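Local coordinates for protein probable dehydrogenase (Bordetella bronchiseptica, PDB 3MOI) that is probably an NAD(P)-dependent oxidoreductase of the GFO/IDH/MocA family, with a substrate that remains undefined, at residues A[95-99]-A[176-181]; A[171-175]-A[210-214]; A[197-201]-A[374-379]. All blocks are in the same frame, centred on the assembly; numbering follows the deposited sequence.

Contact 1: A[95-99]-A[176-181]; sequences KPLTL and YNQLPH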
loop_
_atom_site.group_PDB
_atom_site.type_symbol
_atom_site.label_atom_id
_atom_site.label_comp_id
_atom_site.label_asym_id
_atom_site.label_seq_id
_atom_site.Cartn_x
_atom_site.Cartn_y
_atom_site.Cartn_z
ATOM N N LYS A 95 20.315 15.202 1.684
ATOM C CA LYS A 95 20.268 13.830 2.135
ATOM C C LYS A 95 21.093 13.027 1.130
ATOM O O LYS A 95 21.172 13.384 -0.016
ATOM C CB LYS A 95 18.826 13.359 2.207
ATOM C CG LYS A 95 18.132 13.159 0.839
ATOM C CD LYS A 95 17.797 11.636 0.471
ATOM C CE LYS A 95 17.922 11.353 -1.079
ATOM N NZ LYS A 95 17.558 12.533 -1.984
ATOM N N PRO A 96 21.779 11.981 1.573
ATOM C CA PRO A 96 21.818 11.530 2.949
ATOM C C PRO A 96 22.543 12.524 3.835
ATOM O O PRO A 96 23.527 13.098 3.403
ATOM C CB PRO A 96 22.592 10.210 2.857
ATOM C CG PRO A 96 22.477 9.765 1.446
ATOM C CD PRO A 96 22.437 11.027 0.659
ATOM N N LEU A 97 22.031 12.764 5.034
ATOM C CA LEU A 97 22.792 13.549 6.033
ATOM C C LEU A 97 24.203 12.960 6.174
ATOM O O LEU A 97 25.191 13.657 5.897
ATOM C CB LEU A 97 22.122 13.490 7.411
ATOM C CG LEU A 97 22.020 14.685 8.360
ATOM C CD1 LEU A 97 22.280 14.283 9.807
ATOM C CD2 LEU A 97 22.849 15.891 7.972
ATOM N N THR A 98 24.269 11.698 6.630
ATOM C CA THR A 98 25.471 10.941 6.822
ATOM C C THR A 98 24.990 9.515 6.899
ATOM O O THR A 98 23.810 9.280 7.183
ATOM C CB THR A 98 26.044 10.988 8.229
ATOM O OG1 THR A 98 25.311 11.889 9.081
ATOM C CG2 THR A 98 27.469 11.182 8.222
ATOM N N LEU A 99 25.946 8.580 6.811
ATOM C CA LEU A 99 25.702 7.172 7.028
ATOM C C LEU A 99 26.050 6.770 8.461
ATOM O O LEU A 99 25.714 5.668 8.895
ATOM C CB LEU A 99 26.587 6.359 6.104
ATOM C CG LEU A 99 26.153 5.925 4.694
ATOM C CD1 LEU A 99 25.168 6.883 4.044
ATOM C CD2 LEU A 99 27.432 5.645 3.837
ATOM N N TYR A 176 18.998 4.524 1.653
ATOM C CA TYR A 176 19.527 5.830 1.994
ATOM C C TYR A 176 19.144 6.957 1.018
ATOM O O TYR A 176 19.291 8.141 1.322
ATOM C CB TYR A 176 21.040 5.727 2.002
ATOM C CG TYR A 176 21.614 4.843 3.043
ATOM C CD1 TYR A 176 21.457 5.156 4.408
ATOM C CD2 TYR A 176 22.404 3.722 2.694
ATOM C CE1 TYR A 176 22.025 4.344 5.396
ATOM C CE2 TYR A 176 22.951 2.882 3.678
ATOM C CZ TYR A 176 22.786 3.212 5.026
ATOM O OH TYR A 176 23.400 2.463 6.027
ATOM N N ASN A 177 18.690 6.587 -0.167
ATOM C CA ASN A 177 18.505 7.567 -1.269
ATOM C C ASN A 177 17.029 7.770 -1.644
ATOM O O ASN A 177 16.696 8.644 -2.461
ATOM C CB ASN A 177 19.344 7.096 -2.455
ATOM C CG ASN A 177 20.833 7.024 -2.087
ATOM O OD1 ASN A 177 21.470 8.047 -1.896
ATOM N ND2 ASN A 177 21.378 5.808 -1.940
ATOM N N GLN A 178 16.140 6.935 -1.094
ATOM C CA GLN A 178 14.714 7.026 -1.434
ATOM C C GLN A 178 13.790 6.937 -0.180
ATOM O O GLN A 178 12.944 7.798 0.087
ATOM C CB GLN A 178 14.391 5.958 -2.456
ATOM C CG GLN A 178 15.015 6.192 -3.872
ATOM C CD GLN A 178 14.331 7.384 -4.593
ATOM O OE1 GLN A 178 14.734 8.548 -4.441
ATOM N NE2 GLN A 178 13.266 7.095 -5.304
ATOM N N LEU A 179 13.969 5.911 0.611
ATOM C CA LEU A 179 13.156 5.737 1.782
ATOM C C LEU A 179 13.124 7.013 2.678
ATOM O O LEU A 179 12.100 7.343 3.259
ATOM C CB LEU A 179 13.705 4.543 2.547
ATOM C CG LEU A 179 12.976 3.212 2.388
ATOM C CD1 LEU A 179 12.309 3.009 1.023
ATOM C CD2 LEU A 179 13.844 2.006 2.814
ATOM N N PRO A 180 14.244 7.754 2.772
ATOM C CA PRO A 180 14.126 8.934 3.628
ATOM C C PRO A 180 13.005 9.891 3.191
ATOM O O PRO A 180 12.374 10.539 4.034
ATOM C CB PRO A 180 15.536 9.587 3.584
ATOM C CG PRO A 180 16.451 8.437 3.416
ATOM C CD PRO A 180 15.638 7.450 2.452
ATOM N N HIS A 181 12.704 9.941 1.906
ATOM C CA HIS A 181 11.593 10.786 1.458
ATOM C C HIS A 181 10.250 10.346 2.058
ATOM O O HIS A 181 9.444 11.177 2.487
ATOM C CB HIS A 181 11.524 10.814 -0.063
ATOM C CG HIS A 181 12.696 11.463 -0.723
ATOM N ND1 HIS A 181 13.163 12.717 -0.360
ATOM C CD2 HIS A 181 13.439 11.074 -1.789
ATOM C CE1 HIS A 181 14.200 13.035 -1.118
ATOM N NE2 HIS A 181 14.371 12.069 -2.017
HETATM O O HOH W 1 25.221 3.258 8.081
#
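L99 and Y176 meet at about a right angle. The CD1 methyl of L99 stands over one face of the Y176 ring, 4.1 Å from the ring centroid and 10° off the ring normal. This is a CH-pi contact. Y176 has CG beside its own backbone N (chi1 -65°), which turns the ring out toward L99. A water bridges the backbone O of L99 and the hydroxyl of Y176: it donates to L99 O at 2.6 Å and lies 2.9 Å from Y176 OH. P96 presses its ring against the end of helix 174-177, with CG 3.6 Å from Y176 O. P96 CG also lies near N177 OD1. The amide nitrogen of N177 is engaged elsewhere, bonded to G171 O and G173 O.

K95 and P96 match the Lys-Pro of the Glu-Lys-Pro signature of this family, and a cis peptide bond precedes P96. The signature lies in the loop after strand 90-93 of the Rossmann domain. Helices 174-177 and 179-190 belong to the C-terminal domain, so this contact spans the cleft where relatives hold nicotinamide and substrate.

K95 reaches across that cleft with a bent chain. Its CE passes 3.3 Å from N177 O, and its NZ ends 3.2 Å from H181 NE2. The lysine and histidine side chains cross at about a right angle. The H181 ring also meets F300 edge-to-face. P180 CB approaches K95 CD at 4.4 Å, and P180 in turn leans on T368 and C372 of helix 362-381.

Contact 2: A[171-175]-A[210-214]; sequences GGGII and TEGNC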
loop_
_atom_site.group_PDB
_atom_site.type_symbol
_atom_site.label_atom_id
_atom_site.label_comp_id
_atom_site.label_asym_id
_atom_site.label_seq_id
_atom_site.Cartn_x
_atom_site.Cartn_y
_atom_site.Cartn_z
ATOM N N GLY A 171 26.819 3.712 0.628
ATOM C CA GLY A 171 25.683 4.640 0.598
ATOM C C GLY A 171 24.687 4.492 -0.527
ATOM O O GLY A 171 23.758 5.302 -0.679
ATOM N N GLY A 172 24.830 3.452 -1.311
ATOM C CA GLY A 172 23.944 3.284 -2.449
ATOM C C GLY A 172 22.620 2.655 -2.067
ATOM O O GLY A 172 22.458 2.123 -0.957
ATOM N N GLY A 173 21.696 2.708 -3.014
ATOM C CA GLY A 173 20.457 2.002 -2.932
ATOM C C GLY A 173 19.385 2.753 -2.222
ATOM O O GLY A 173 19.586 3.852 -1.645
ATOM N N ILE A 174 18.229 2.122 -2.229
ATOM C CA ILE A 174 17.048 2.817 -1.890
ATOM C C ILE A 174 16.931 3.116 -0.400
ATOM O O ILE A 174 16.158 4.002 -0.049
ATOM C CB ILE A 174 15.753 2.105 -2.399
ATOM C CG1 ILE A 174 15.482 0.818 -1.658
ATOM C CG2 ILE A 174 15.796 1.831 -3.907
ATOM C CD1 ILE A 174 13.987 0.745 -1.158
ATOM N N ILE A 175 17.672 2.428 0.470
ATOM C CA ILE A 175 17.497 2.664 1.870
ATOM C C ILE A 175 17.938 4.075 2.265
ATOM O O ILE A 175 17.324 4.756 3.140
ATOM C CB ILE A 175 18.278 1.655 2.763
ATOM C CG1 ILE A 175 17.765 0.200 2.616
ATOM C CG2 ILE A 175 18.202 2.083 4.289
ATOM C CD1 ILE A 175 16.332 0.040 2.345
ATOM N N THR A 210 22.368 -3.631 -4.695
ATOM C CA THR A 210 22.015 -2.834 -3.584
ATOM C C THR A 210 20.504 -2.988 -3.437
ATOM O O THR A 210 19.866 -3.599 -4.245
ATOM C CB THR A 210 22.435 -1.372 -3.769
ATOM O OG1 THR A 210 22.131 -0.641 -2.555
ATOM C CG2 THR A 210 21.723 -0.738 -4.946
ATOM N N GLU A 211 19.933 -2.426 -2.387
ATOM C CA GLU A 211 18.540 -2.596 -2.144
ATOM C C GLU A 211 17.751 -1.855 -3.207
ATOM O O GLU A 211 17.930 -0.672 -3.396
ATOM C CB GLU A 211 18.179 -2.076 -0.749
ATOM C CG GLU A 211 18.606 -2.987 0.391
ATOM C CD GLU A 211 20.056 -2.865 0.807
ATOM O OE1 GLU A 211 20.660 -1.824 0.469
ATOM O OE2 GLU A 211 20.604 -3.829 1.456
ATOM N N GLY A 212 16.880 -2.560 -3.893
ATOM C CA GLY A 212 15.911 -1.935 -4.754
ATOM C C GLY A 212 14.457 -1.947 -4.328
ATOM O O GLY A 212 13.680 -1.168 -4.879
ATOM N N ASN A 213 14.055 -2.795 -3.368
ATOM C CA ASN A 213 12.685 -2.696 -2.812
ATOM C C ASN A 213 12.567 -2.888 -1.329
ATOM O O ASN A 213 13.338 -3.596 -0.687
ATOM C CB ASN A 213 11.748 -3.681 -3.486
ATOM C CG ASN A 213 12.149 -5.163 -3.244
ATOM O OD1 ASN A 213 13.238 -5.570 -3.558
ATOM N ND2 ASN A 213 11.256 -5.935 -2.717
ATOM N N CYS A 214 11.496 -2.367 -0.779
ATOM C CA CYS A 214 11.313 -2.482 0.633
ATOM C C CYS A 214 9.887 -2.454 0.973
ATOM O O CYS A 214 9.185 -1.623 0.459
ATOM C CB CYS A 214 11.924 -1.290 1.300
ATOM S SG CYS A 214 11.529 -1.127 3.064
#
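I174 makes the firm part of this contact with E211. I174 N donates to E211 O at 3.0 Å, with an N-H...O angle of 167°. The donor is tilted 23° from the carbonyl plane. The side chain of I174 wraps the same carbonyl: CG2 lies 3.3 Å and CG1 3.4 Å from E211 O. CG1 sits between the backbone N and the carbonyl carbon (chi1 69°), and from there CD1 reaches C214 CB, 3.8 Å away. I175 packs next to it. Its CG1 is 4.0 Å from E211 CG, and the two side chains cross at a slant. G173 brings its bare CA to 3.2 Å from T210 OG1, an approach made possible by the lack of a side chain.

The other end is held less firmly, though it too is buried. T210 OG1 has G172 O at 3.2 Å, a weak bond that is not settled, and its stronger partner is T168 OG1. The E211 chain bends at chi2. Its carboxylate stays beside I175 and is held by a salt bridge to R203 and a hydrogen bond to T168. The CB of N213 points away from segment 171-175, and the side chain packs on M147 of the second subunit.

On one side of the contact, G173 is the N-cap residue of helix 174-177, with a positive phi. On the other, G212 and N213 both face G202 in a classic beta bulge. The contact thus joins a glycine-rich helix start to the bulged beginning of strand 213-220, within the GFO/IDH/MocA C-terminal domain.

Contact 3: A[197-201]-A[374-379]; sequences VRAMT and AVLESS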
loop_
_atom_site.group_PDB
_atom_site.type_symbol
_atom_site.label_atom_id
_atom_site.label_comp_id
_atom_site.label_asym_id
_atom_site.label_seq_id
_atom_site.Cartn_x
_atom_site.Cartn_y
_atom_site.Cartn_z
ATOM N N VAL A 197 9.816 -0.424 14.011
ATOM C CA VAL A 197 10.036 -0.658 12.592
ATOM C C VAL A 197 10.056 -2.147 12.337
ATOM O O VAL A 197 10.929 -2.860 12.889
ATOM C CB VAL A 197 11.385 -0.150 12.134
ATOM C CG1 VAL A 197 11.534 -0.397 10.656
ATOM C CG2 VAL A 197 11.568 1.296 12.479
ATOM N N ARG A 198 9.114 -2.599 11.503
ATOM C CA ARG A 198 9.185 -3.892 10.886
ATOM C C ARG A 198 9.365 -3.693 9.383
ATOM O O ARG A 198 8.472 -3.113 8.730
ATOM C CB ARG A 198 7.892 -4.665 11.156
ATOM C CG ARG A 198 7.810 -6.020 10.488
ATOM C CD ARG A 198 8.950 -6.966 10.934
ATOM N NE ARG A 198 8.862 -8.231 10.221
ATOM C CZ ARG A 198 9.714 -8.630 9.289
ATOM N NH1 ARG A 198 10.758 -7.873 9.020
ATOM N NH2 ARG A 198 9.526 -9.805 8.651
ATOM N N ALA A 199 10.479 -4.182 8.822
ATOM C CA ALA A 199 10.734 -4.043 7.371
ATOM C C ALA A 199 11.437 -5.266 6.767
ATOM O O ALA A 199 12.090 -5.996 7.479
ATOM C CB ALA A 199 11.514 -2.810 7.096
ATOM N N MET A 200 11.300 -5.437 5.454
ATOM C CA MET A 200 11.918 -6.498 4.649
ATOM C C MET A 200 12.485 -5.728 3.495
ATOM O O MET A 200 11.790 -4.870 2.987
ATOM C CB MET A 200 10.828 -7.386 4.063
ATOM C CG MET A 200 11.319 -8.536 3.087
ATOM S SD MET A 200 10.256 -8.687 1.643
ATOM C CE MET A 200 10.667 -7.136 0.861
ATOM N N THR A 201 13.702 -6.009 3.054
ATOM C CA THR A 201 14.256 -5.381 1.831
ATOM C C THR A 201 14.661 -6.487 0.851
ATOM O O THR A 201 14.919 -7.568 1.265
ATOM C CB THR A 201 15.515 -4.611 2.145
ATOM O OG1 THR A 201 16.434 -5.554 2.722
ATOM C CG2 THR A 201 15.225 -3.460 3.114
ATOM N N ALA A 374 17.182 0.914 11.211
ATOM C CA ALA A 374 16.276 -0.036 11.810
ATOM C C ALA A 374 15.603 -0.862 10.709
ATOM O O ALA A 374 15.323 -2.064 10.889
ATOM C CB ALA A 374 15.269 0.675 12.726
ATOM N N VAL A 375 15.405 -0.263 9.542
ATOM C CA VAL A 375 14.946 -1.015 8.364
ATOM C C VAL A 375 15.986 -2.079 7.985
ATOM O O VAL A 375 15.637 -3.249 7.721
ATOM C CB VAL A 375 14.680 -0.086 7.167
ATOM C CG1 VAL A 375 14.527 -0.910 5.877
ATOM C CG2 VAL A 375 13.399 0.797 7.453
ATOM N N LEU A 376 17.266 -1.709 7.985
ATOM C CA LEU A 376 18.285 -2.695 7.676
ATOM C C LEU A 376 18.290 -3.806 8.729
ATOM O O LEU A 376 18.290 -4.968 8.332
ATOM C CB LEU A 376 19.676 -2.091 7.523
ATOM C CG LEU A 376 19.946 -1.264 6.249
ATOM C CD1 LEU A 376 21.195 -0.378 6.436
ATOM C CD2 LEU A 376 20.064 -2.138 4.995
ATOM N N GLU A 377 18.239 -3.477 10.034
ATOM C CA GLU A 377 18.222 -4.510 11.055
ATOM C C GLU A 377 16.987 -5.410 10.973
ATOM O O GLU A 377 17.112 -6.645 11.079
ATOM C CB GLU A 377 18.297 -3.918 12.436
ATOM C CG GLU A 377 18.304 -4.967 13.551
ATOM C CD GLU A 377 18.391 -4.372 14.978
ATOM O OE1 GLU A 377 18.814 -3.189 15.128
ATOM O OE2 GLU A 377 18.010 -5.101 15.954
ATOM N N SER A 378 15.797 -4.807 10.836
ATOM C CA SER A 378 14.558 -5.578 10.880
ATOM C C SER A 378 14.544 -6.574 9.730
ATOM O O SER A 378 14.070 -7.681 9.870
ATOM C CB SER A 378 13.349 -4.685 10.729
ATOM O OG SER A 378 12.193 -5.448 10.776
ATOM N N SER A 379 15.113 -6.169 8.611
ATOM C CA SER A 379 15.109 -6.981 7.444
ATOM C C SER A 379 16.114 -8.124 7.586
ATOM O O SER A 379 15.920 -9.180 7.061
ATOM C CB SER A 379 15.414 -6.125 6.196
ATOM O OG SER A 379 15.517 -6.973 5.070
#
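S378 and S379 of helix 362-381 grip strand 194-202 through its backbone NH groups. A199 N donates to S378 OG at 2.9 Å, nearly straight at 168°. R198 NH1 adds a weak bond to this hydroxyl, 3.3 Å long, from the edge of the guanidinium and near its plane. T201 N donates to S379 OG at 2.9 Å, more bent at 147°. In both serines OG lies anti to the backbone N, and this sends the two hydroxyls out to the strand. S379 OG is also 2.9 Å from T201 OG1. Close by, S379 CA makes a CA-H...O contact with A199 O at 3.2 Å.

Apolar groups fill in beside the serines. V375 packs against three strand residues, with CG2 against V197 CG1 and CG1 against both A199 CB and T201 CG2. A374 CB touches V197 CG2 at 3.8 Å. Small residues bring the elements close: the axes approach to 6.2 Å and cross at -72°.

Further out, S378 OG gives its own proton to R383 O. The rest of R198 is held by the second subunit: NE bonds Q384 OE1 and NH2 bonds T219 OG1 of that chain.

The strand pairs through R198 and M200 with strand 213-220, and through V197 with V385 of the short strand 385-386. At A199 and T201, serine hydroxyls accept from NH groups on the side where V197 pairs with V385, in place, it seems, of a strand partner. The helix thus covers strand 194-202 beyond its pairing with strand 385-386, by hydrogen bonds as well as apolar packing.

In the fold
Contact 1 lies nearest the chain centre and is partly buried. It joins the Rossmann domain to the C-terminal domain across the cleft. Contacts 2 and 3 are buried further out, and both reach the mixed sheet and touch the second subunit. Contacts 1 and 2 share helix 174-177: N177 ND2 probably bonds G171 O, and L179 N probably bonds I174 O. Contacts 2 and 3 meet where I175 of helix 174-177 touches T201, and strands 213-220 and 194-202 are neighbours in the sheet. Helix 362-381 lies against all three. The chemistry shifts accordingly: a lysine, a histidine and a water at the cleft, backbone bonding round glycines in the middle, serine hydroxyls at the sheet.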